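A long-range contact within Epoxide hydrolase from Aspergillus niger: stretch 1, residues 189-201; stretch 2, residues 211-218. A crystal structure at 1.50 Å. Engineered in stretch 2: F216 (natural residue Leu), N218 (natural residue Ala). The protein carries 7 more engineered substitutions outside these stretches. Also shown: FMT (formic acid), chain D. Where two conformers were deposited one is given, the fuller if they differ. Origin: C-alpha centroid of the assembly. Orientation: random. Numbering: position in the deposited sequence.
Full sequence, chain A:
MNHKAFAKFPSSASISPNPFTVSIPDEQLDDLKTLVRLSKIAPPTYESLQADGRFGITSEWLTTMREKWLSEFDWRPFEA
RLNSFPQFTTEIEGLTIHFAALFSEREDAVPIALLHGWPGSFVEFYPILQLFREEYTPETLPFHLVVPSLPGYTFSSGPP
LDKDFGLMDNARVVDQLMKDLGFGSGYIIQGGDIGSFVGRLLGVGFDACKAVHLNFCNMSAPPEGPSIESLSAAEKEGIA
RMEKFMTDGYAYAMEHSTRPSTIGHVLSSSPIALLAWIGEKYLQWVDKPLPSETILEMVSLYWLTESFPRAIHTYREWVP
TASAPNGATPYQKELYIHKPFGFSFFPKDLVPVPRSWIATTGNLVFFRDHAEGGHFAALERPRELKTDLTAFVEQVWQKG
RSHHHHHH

Stretch 1 189-201: IQGGDIGSFVGRL
Stretch 2, residues 211-218: AVHLNFCN

A single side-chain oxygen, OE1 of Q190, accepts two hydrogen bonds from the other stretch, one from H213 ND1 in the strand (3.1 Å) and one from N215 ND2 just past its end (3.0 Å), and so reinforces a parallel β pairing on the face that carries Q190 and H213. A water bonded to Q190 NE2 and N215 ND2, 2.7 Å from each, closes the arrangement. Q190 reaches its donors with chi1 t, chi2 m and chi3 125°, H213 with chi1 t and chi2 -83°, and N215 with chi1 p and chi2 98°.

Strands 189-191 and 211-214 run parallel, 19° apart, with axes 4.7 Å apart at closest approach; Q190 (phi/psi -111/130) and H213 (-114/129) are typical. The register is I189 with V212, Q190 with H213 and G191 with L214, at CA-CA distances of 4.7 to 4.9 Å. As parallel strands require, the hydrogen bonds alternate: I189 N to A211 O (3.1 Å), H213 N to I189 O (2.8 Å), G191 N to H213 O (2.9 Å) and N215 N to G191 O (3.0 Å).

After extended G192 (-137/163), D193 adopts 53/-136, and the chain turns into a helix (near -60/-42) that runs on through L201. It packs nearly antiparallel to strand 211-214 (162° between their directions), the axes 8.7 Å apart at closest approach, covering the face bearing I189, V212 and L214. An ideal CB on G191 would clash with G195 O (2.7 Å); one on G199 would be crowded by I189 CG2 (3.1 Å). V212 CG2 packs 3.6 Å from G199 O, and L214 (m, t) brings CD2 to 3.7 Å from S196 CA.

Beyond the strand, S196 OG (chi1 m) donates to F216 O at 2.9 Å. The engineered F216 (chi1 t, chi2 91°) receives D193 CA over its ring face, 4.1 Å from the centroid. A formic acid molecule, probably from the crystallisation liquor, links the stretches: R200 NE donates to O2 (2.7 Å), and the backbone N of engineered N218 donates to O1 (2.9 Å).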

# COMPACT_ATOMS: atom_id res chain seq x y z
N ILE A 189 -18.63 22.42 15.01
CA ILE A 189 -17.64 21.72 14.18
C ILE A 189 -18.22 21.43 12.80
O ILE A 189 -19.34 20.94 12.69
CB ILE A 189 -17.18 20.40 14.84
CG1 ILE A 189 -16.44 20.67 16.15
CG2 ILE A 189 -16.31 19.57 13.87
CD1 ILE A 189 -15.16 21.50 16.01
N GLN A 190 -17.44 21.75 11.77
CA GLN A 190 -17.70 21.28 10.42
C GLN A 190 -16.57 20.30 10.12
O GLN A 190 -15.41 20.61 10.37
CB GLN A 190 -17.65 22.45 9.42
CG GLN A 190 -18.42 22.22 8.12
CD GLN A 190 -17.82 21.13 7.25
OE1 GLN A 190 -18.50 20.16 6.87
NE2 GLN A 190 -16.54 21.27 6.92
N GLY A 191 -16.92 19.12 9.63
CA GLY A 191 -15.91 18.10 9.35
C GLY A 191 -16.17 17.27 8.12
O GLY A 191 -17.32 17.04 7.74
N GLY A 192 -15.09 16.83 7.49
CA GLY A 192 -15.11 15.85 6.41
C GLY A 192 -13.99 14.86 6.64
O GLY A 192 -13.07 15.13 7.42
N ASP A 193 -14.07 13.72 5.96
CA ASP A 193 -13.02 12.70 6.03
C ASP A 193 -12.70 12.33 7.48
O ASP A 193 -13.61 12.17 8.30
CB ASP A 193 -11.79 13.18 5.26
CG ASP A 193 -10.92 12.03 4.81
OD1 ASP A 193 -11.35 11.29 3.91
OD2 ASP A 193 -9.82 11.87 5.37
N ILE A 194 -11.42 12.20 7.82
CA ILE A 194 -11.01 11.89 9.20
C ILE A 194 -11.54 12.96 10.15
O ILE A 194 -11.97 12.65 11.26
CB ILE A 194 -9.48 11.72 9.31
CG1 ILE A 194 -9.04 10.49 8.51
CG2 ILE A 194 -9.04 11.60 10.78
CD1 ILE A 194 -7.56 10.44 8.20
N GLY A 195 -11.55 14.21 9.70
CA GLY A 195 -12.13 15.31 10.47
C GLY A 195 -13.57 15.09 10.89
O GLY A 195 -14.00 15.64 11.91
N SER A 196 -14.33 14.33 10.11
CA SER A 196 -15.70 13.97 10.48
C SER A 196 -15.71 13.15 11.75
O SER A 196 -16.50 13.42 12.66
CB SER A 196 -16.40 13.19 9.36
OG SER A 196 -16.85 14.05 8.33
N PHE A 197 -14.82 12.15 11.82
CA PHE A 197 -14.78 11.29 13.00
C PHE A 197 -14.30 12.07 14.22
O PHE A 197 -14.85 11.89 15.31
CB PHE A 197 -13.96 10.01 12.79
CG PHE A 197 -14.27 8.94 13.80
CD1 PHE A 197 -15.28 8.01 13.56
CD2 PHE A 197 -13.61 8.90 15.03
CE1 PHE A 197 -15.60 7.04 14.50
CE2 PHE A 197 -13.92 7.92 15.98
CZ PHE A 197 -14.91 7.00 15.71
N VAL A 198 -13.31 12.93 14.04
CA VAL A 198 -12.91 13.87 15.10
C VAL A 198 -14.11 14.72 15.52
O VAL A 198 -14.39 14.86 16.71
CB VAL A 198 -11.72 14.75 14.66
CG1 VAL A 198 -11.35 15.76 15.75
CG2 VAL A 198 -10.51 13.88 14.33
N GLY A 199 -14.84 15.24 14.53
CA GLY A 199 -16.07 16.00 14.80
C GLY A 199 -17.14 15.21 15.55
O GLY A 199 -17.80 15.76 16.44
N ARG A 200 -17.31 13.94 15.19
CA ARG A 200 -18.24 13.06 15.89
C ARG A 200 -17.87 12.94 17.37
O ARG A 200 -18.74 13.08 18.24
CB ARG A 200 -18.29 11.68 15.23
CG ARG A 200 -19.25 10.70 15.91
CD ARG A 200 -19.48 9.44 15.09
NE ARG A 200 -20.23 9.71 13.87
CZ ARG A 200 -21.56 9.74 13.78
NH1 ARG A 200 -22.32 9.50 14.85
NH2 ARG A 200 -22.14 10.00 12.61
N LEU A 201 -16.59 12.70 17.64
CA LEU A 201 -16.11 12.56 19.02
C LEU A 201 -16.31 13.85 19.82
O LEU A 201 -16.68 13.81 21.00
CB LEU A 201 -14.65 12.13 19.06
CG LEU A 201 -14.31 10.74 18.51
CD1 LEU A 201 -12.81 10.53 18.52
CD2 LEU A 201 -15.00 9.64 19.30
N ALA A 211 -22.78 21.73 18.33
CA ALA A 211 -23.40 21.21 17.12
C ALA A 211 -22.33 20.72 16.15
O ALA A 211 -21.19 21.18 16.19
CB ALA A 211 -24.28 22.27 16.45
N VAL A 212 -22.71 19.77 15.30
CA VAL A 212 -21.78 19.17 14.33
C VAL A 212 -22.41 19.11 12.94
O VAL A 212 -23.50 18.58 12.77
CB VAL A 212 -21.34 17.74 14.77
CG1 VAL A 212 -20.33 17.17 13.78
CG2 VAL A 212 -20.73 17.76 16.16
N HIS A 213 -21.70 19.66 11.96
CA HIS A 213 -22.06 19.49 10.55
C HIS A 213 -20.98 18.67 9.86
O HIS A 213 -19.79 19.00 9.96
CB HIS A 213 -22.23 20.84 9.85
CG HIS A 213 -22.50 20.71 8.38
ND1 HIS A 213 -21.49 20.55 7.45
CD2 HIS A 213 -23.66 20.72 7.68
CE1 HIS A 213 -22.02 20.46 6.25
NE2 HIS A 213 -23.34 20.56 6.36
N LEU A 214 -21.40 17.63 9.15
CA LEU A 214 -20.48 16.75 8.42
C LEU A 214 -20.81 16.68 6.93
O LEU A 214 -21.97 16.80 6.54
CB LEU A 214 -20.51 15.33 9.00
CG LEU A 214 -20.28 15.12 10.49
CD1 LEU A 214 -20.36 13.63 10.82
CD2 LEU A 214 -18.95 15.71 10.95
N ASN A 215 -19.79 16.47 6.11
CA ASN A 215 -20.02 16.12 4.70
C ASN A 215 -19.46 14.74 4.36
O ASN A 215 -19.25 14.41 3.18
CB ASN A 215 -19.48 17.20 3.74
CG ASN A 215 -17.98 17.38 3.86
OD1 ASN A 215 -17.21 16.83 3.06
ND2 ASN A 215 -17.55 18.16 4.83
N PHE A 216 -19.25 13.93 5.39
CA PHE A 216 -18.70 12.59 5.24
C PHE A 216 -19.08 11.76 6.45
O PHE A 216 -18.99 12.24 7.58
CB PHE A 216 -17.17 12.68 5.14
CG PHE A 216 -16.49 11.38 4.82
CD1 PHE A 216 -16.24 11.01 3.50
CD2 PHE A 216 -16.07 10.53 5.84
CE1 PHE A 216 -15.60 9.80 3.21
CE2 PHE A 216 -15.43 9.32 5.56
CZ PHE A 216 -15.19 8.97 4.24
N CYS A 217 -19.52 10.53 6.22
CA CYS A 217 -19.78 9.58 7.30
C CYS A 217 -19.21 8.22 6.96
O CYS A 217 -19.51 7.66 5.91
CB CYS A 217 -21.28 9.48 7.59
SG CYS A 217 -21.66 8.38 9.00
N ASN A 218 -18.39 7.69 7.87
CA ASN A 218 -17.60 6.47 7.67
C ASN A 218 -18.32 5.18 8.09
O ASN A 218 -17.73 4.10 8.09
CB ASN A 218 -16.27 6.61 8.42
CG ASN A 218 -15.20 5.65 7.92
OD1 ASN A 218 -14.38 5.15 8.70
ND2 ASN A 218 -15.19 5.39 6.61
C FMT D . -18.04 10.01 10.97
O1 FMT D . -17.50 9.53 9.97
O2 FMT D . -19.18 9.71 11.33
O HOH W 1 -15.29 19.63 5.12